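PDB 3RF2: small ribosomal subunit protein uS8 from Aquifex aeolicus, which probably binds directly to the central domain of 16S rRNA and helps coordinate assembly of the platform of the 30S subunit. Local coordinates for residues A[15-20]-A[96-101]. Residues are numbered along the deposited sequence; the frame is centred on the assembly and turned at random.
Sequences KNAIMR and IYLKYL. With SO4 (sulfate ion), chain D.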
ATOM      1  N   LYS A  15       2.741  -7.773  -2.897  1.00 39.08           N
ATOM      2  CA  LYS A  15       2.511  -9.211  -2.860  1.00 42.61           C
ATOM      3  C   LYS A  15       3.796 -10.003  -3.105  1.00 46.13           C
ATOM      4  O   LYS A  15       4.046 -11.008  -2.445  1.00 49.92           O
ATOM      5  CB  LYS A  15       1.418  -9.622  -3.861  1.00 37.69           C
ATOM      6  CG  LYS A  15      -0.009  -9.401  -3.340  1.00 41.29           C
ATOM      7  CD  LYS A  15      -1.048  -9.348  -4.481  1.00 41.87           C
ATOM      8  CE  LYS A  15      -1.280 -10.723  -5.124  1.00 44.14           C
ATOM      9  NZ  LYS A  15      -2.482 -10.754  -6.015  1.00 41.67           N
ATOM     10  N   ASN A  16       4.596  -9.569  -4.068  1.00 45.08           N
ATOM     11  CA  ASN A  16       5.814 -10.303  -4.392  1.00 47.68           C
ATOM     12  C   ASN A  16       6.830 -10.256  -3.264  1.00 41.89           C
ATOM     13  O   ASN A  16       7.456 -11.261  -2.938  1.00 38.67           O
ATOM     14  CB  ASN A  16       6.431  -9.781  -5.682  1.00 51.44           C
ATOM     15  CG  ASN A  16       5.692 -10.270  -6.902  1.00 53.81           C
ATOM     16  OD1 ASN A  16       5.021 -11.306  -6.851  1.00 51.71           O
ATOM     17  ND2 ASN A  16       5.807  -9.532  -8.006  1.00 54.85           N
ATOM     18  N   ALA A  17       6.978  -9.077  -2.671  1.00 40.34           N
ATOM     19  CA  ALA A  17       7.889  -8.903  -1.558  1.00 38.36           C
ATOM     20  C   ALA A  17       7.450  -9.816  -0.425  1.00 42.30           C
ATOM     21  O   ALA A  17       8.269 -10.481   0.210  1.00 45.96           O
ATOM     22  CB  ALA A  17       7.922  -7.446  -1.121  1.00 34.58           C
ATOM     23  N   ILE A  18       6.149  -9.879  -0.190  1.00 42.41           N
ATOM     24  CA  ILE A  18       5.626 -10.795   0.814  1.00 42.44           C
ATOM     25  C   ILE A  18       5.998 -12.236   0.496  1.00 43.13           C
ATOM     26  O   ILE A  18       6.420 -12.993   1.369  1.00 43.23           O
ATOM     27  CB  ILE A  18       4.105 -10.680   0.960  1.00 42.68           C
ATOM     28  CG1 ILE A  18       3.737  -9.375   1.668  1.00 40.63           C
ATOM     29  CG2 ILE A  18       3.559 -11.850   1.768  1.00 42.85           C
ATOM     30  CD1 ILE A  18       2.249  -9.114   1.720  1.00 38.78           C
ATOM     31  N   MET A  19       5.850 -12.624  -0.755  1.00 46.84           N
ATOM     32  CA  MET A  19       6.129 -14.003  -1.099  1.00 50.47           C
ATOM     33  C   MET A  19       7.624 -14.309  -1.048  1.00 50.65           C
ATOM     34  O   MET A  19       8.022 -15.460  -0.909  1.00 51.84           O
ATOM     35  CB  MET A  19       5.466 -14.383  -2.423  1.00 51.95           C
ATOM     36  CG  MET A  19       3.938 -14.502  -2.259  1.00 52.79           C
ATOM     37  SD  MET A  19       3.015 -14.977  -3.723  1.00 80.93           S
ATOM     38  CE  MET A  19       3.708 -13.854  -4.927  1.00 46.01           C
ATOM     39  N   ARG A  20       8.437 -13.261  -1.119  1.00 48.88           N
ATOM     40  CA  ARG A  20       9.871 -13.375  -0.915  1.00 47.48           C
ATOM     41  C   ARG A  20      10.247 -13.389   0.573  1.00 52.05           C
ATOM     42  O   ARG A  20      11.415 -13.599   0.928  1.00 52.74           O
ATOM     43  CB  ARG A  20      10.574 -12.205  -1.599  1.00 46.97           C
ATOM     44  CG  ARG A  20      11.577 -12.621  -2.660  1.00 54.26           C
ATOM     45  CD  ARG A  20      11.587 -11.631  -3.812  1.00 58.37           C
ATOM     46  NE  ARG A  20      11.494 -10.254  -3.336  1.00 58.72           N
ATOM     47  CZ  ARG A  20      10.873  -9.274  -3.989  1.00 59.00           C
ATOM     48  NH1 ARG A  20      10.287  -9.507  -5.167  1.00 51.64           N
ATOM     49  NH2 ARG A  20      10.840  -8.056  -3.459  1.00 60.79           N
ATOM     50  N   ILE A  96       7.889   0.815   2.492  1.00 41.27           N
ATOM     51  CA  ILE A  96       6.812   0.103   3.167  1.00 40.53           C
ATOM     52  C   ILE A  96       7.356  -1.029   4.025  1.00 43.31           C
ATOM     53  O   ILE A  96       8.084  -1.879   3.522  1.00 43.70           O
ATOM     54  CB  ILE A  96       5.799  -0.491   2.172  1.00 40.64           C
ATOM     55  CG1 ILE A  96       5.061   0.634   1.432  1.00 41.13           C
ATOM     56  CG2 ILE A  96       4.825  -1.414   2.931  1.00 40.76           C
ATOM     57  CD1 ILE A  96       4.436   0.222   0.122  1.00 41.53           C
ATOM     58  N   TYR A  97       6.991  -1.045   5.308  1.00 39.26           N
ATOM     59  CA  TYR A  97       7.408  -2.108   6.212  1.00 38.66           C
ATOM     60  C   TYR A  97       6.328  -3.173   6.317  1.00 39.96           C
ATOM     61  O   TYR A  97       5.198  -2.882   6.713  1.00 42.17           O
ATOM     62  CB  TYR A  97       7.699  -1.543   7.605  1.00 39.91           C
ATOM     63  CG  TYR A  97       8.896  -0.613   7.663  1.00 43.53           C
ATOM     64  CD1 TYR A  97      10.156  -1.088   8.014  1.00 43.60           C
ATOM     65  CD2 TYR A  97       8.764   0.737   7.380  1.00 45.19           C
ATOM     66  CE1 TYR A  97      11.255  -0.237   8.071  1.00 42.07           C
ATOM     67  CE2 TYR A  97       9.845   1.587   7.438  1.00 43.89           C
ATOM     68  CZ  TYR A  97      11.088   1.097   7.781  1.00 44.70           C
ATOM     69  OH  TYR A  97      12.163   1.953   7.839  1.00 49.74           O
ATOM     70  N   LEU A  98       6.671  -4.408   5.971  1.00 41.52           N
ATOM     71  CA  LEU A  98       5.670  -5.473   5.898  1.00 43.27           C
ATOM     72  C   LEU A  98       5.458  -6.127   7.243  1.00 39.71           C
ATOM     73  O   LEU A  98       6.362  -6.175   8.076  1.00 41.80           O
ATOM     74  CB  LEU A  98       6.068  -6.524   4.873  1.00 42.45           C
ATOM     75  CG  LEU A  98       6.257  -6.023   3.447  1.00 41.56           C
ATOM     76  CD1 LEU A  98       7.002  -7.046   2.618  1.00 42.17           C
ATOM     77  CD2 LEU A  98       4.903  -5.683   2.813  1.00 42.62           C
ATOM     78  N   LYS A  99       4.249  -6.633   7.451  1.00 27.38           N
ATOM     79  CA  LYS A  99       3.885  -7.259   8.715  1.00 21.48           C
ATOM     80  C   LYS A  99       3.662  -8.738   8.509  1.00 25.73           C
ATOM     81  O   LYS A  99       2.786  -9.117   7.734  1.00 27.40           O
ATOM     82  CB  LYS A  99       2.586  -6.681   9.266  1.00 21.09           C
ATOM     83  CG  LYS A  99       2.187  -7.303  10.615  1.00 26.69           C
ATOM     84  CD  LYS A  99       0.848  -6.776  11.126  1.00 32.63           C
ATOM     85  CE  LYS A  99       0.984  -5.361  11.713  1.00 35.41           C
ATOM     86  NZ  LYS A  99       1.970  -5.309  12.834  1.00 36.87           N
ATOM     87  N   TYR A 100       4.445  -9.557   9.212  1.00 26.65           N
ATOM     88  CA  TYR A 100       4.172 -10.984   9.362  1.00 29.63           C
ATOM     89  C   TYR A 100       3.807 -11.291  10.811  1.00 32.55           C
ATOM     90  O   TYR A 100       4.208 -10.566  11.714  1.00 31.30           O
ATOM     91  CB  TYR A 100       5.388 -11.808   8.970  1.00 26.91           C
ATOM     92  CG  TYR A 100       5.923 -11.451   7.613  1.00 27.59           C
ATOM     93  CD1 TYR A 100       5.544 -12.181   6.488  1.00 26.14           C
ATOM     94  CD2 TYR A 100       6.798 -10.377   7.453  1.00 26.77           C
ATOM     95  CE1 TYR A 100       6.017 -11.861   5.243  1.00 24.59           C
ATOM     96  CE2 TYR A 100       7.275 -10.035   6.196  1.00 27.69           C
ATOM     97  CZ  TYR A 100       6.884 -10.790   5.103  1.00 27.93           C
ATOM     98  OH  TYR A 100       7.359 -10.478   3.872  1.00 26.89           O
ATOM     99  N   LEU A 101       3.057 -12.367  11.028  1.00 33.01           N
ATOM    100  CA  LEU A 101       2.653 -12.750  12.372  1.00 39.02           C
ATOM    101  C   LEU A 101       3.725 -13.516  13.139  1.00 39.82           C
ATOM    102  O   LEU A 101       3.861 -13.347  14.352  1.00 41.42           O
ATOM    103  CB  LEU A 101       1.346 -13.545  12.341  1.00 42.40           C
ATOM    104  CG  LEU A 101       0.165 -12.575  12.230  1.00 44.10           C
ATOM    105  CD1 LEU A 101      -0.266 -12.323  10.774  1.00 39.83           C
ATOM    106  CD2 LEU A 101      -1.003 -13.042  13.072  1.00 49.59           C
TER
HETATM  107  S   SO4 D 171      -3.849 -14.326  -6.905  1.00 94.15           S
HETATM  108  O1  SO4 D 171      -4.595 -13.180  -6.393  1.00 94.52           O
HETATM  109  O2  SO4 D 171      -3.637 -14.166  -8.340  1.00 96.78           O
HETATM  110  O3  SO4 D 171      -4.602 -15.548  -6.620  1.00 89.61           O
HETATM  111  O4  SO4 D 171      -2.536 -14.370  -6.274  1.00 95.29           O
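Leu98 reaches across from its strand to the last turn of helix 6-19 and spreads its two methyls over Ala17 and Ile18. Leu98 CD1 lies 3.9 Å from Ala17 CB and is also close to the backbone N of Ile18, while Leu98 CD2 meets Ile18 CG1 at 4.0 Å; the two branched chains cross obliquely. With CG1 of Ile18 anti to the carbonyl carbon (chi1 -73°), that branch lies on the Leu98 side and CG2 on the Tyr100 side. There the contact is looser, with Ile18 CG2 4.3 Å from Tyr100 CE1. The ring of Tyr100 extends its hydroxyl to the helix backbone, where Tyr100 OH rests 3.5 Å from Ile18 CA. Ile18 O lies at the ring edge near its plane, 4.1 Å from Tyr100 CE1. No hydrogen bond joins the two segments: the phenol OH is instead hydrogen-bonded to Asp22 O, just beyond the helix, which ties the tyrosine to the turn leading into strand 24-28. The interface is small, 172 Å² in all, and mostly apolar. On another side of the helix, Lys15 NZ is hydrogen-bonded to Asn112 OD1 and only weakly to a sulfate ion, probably a crystallisation additive, which Asn112 ND2 also holds. In the N-terminal alpha/beta domain of S8, where helices 6-19 and 31-43 accompany the antiparallel sheet of 24-28, 93-98 and 46-51, the contact packs the C-terminal end of helix 6-19 against the end of central strand 93-98. Ala17 also touches Leu25 of strand 24-28, and Ser108 and Ile110 of a loop lie against Ile18.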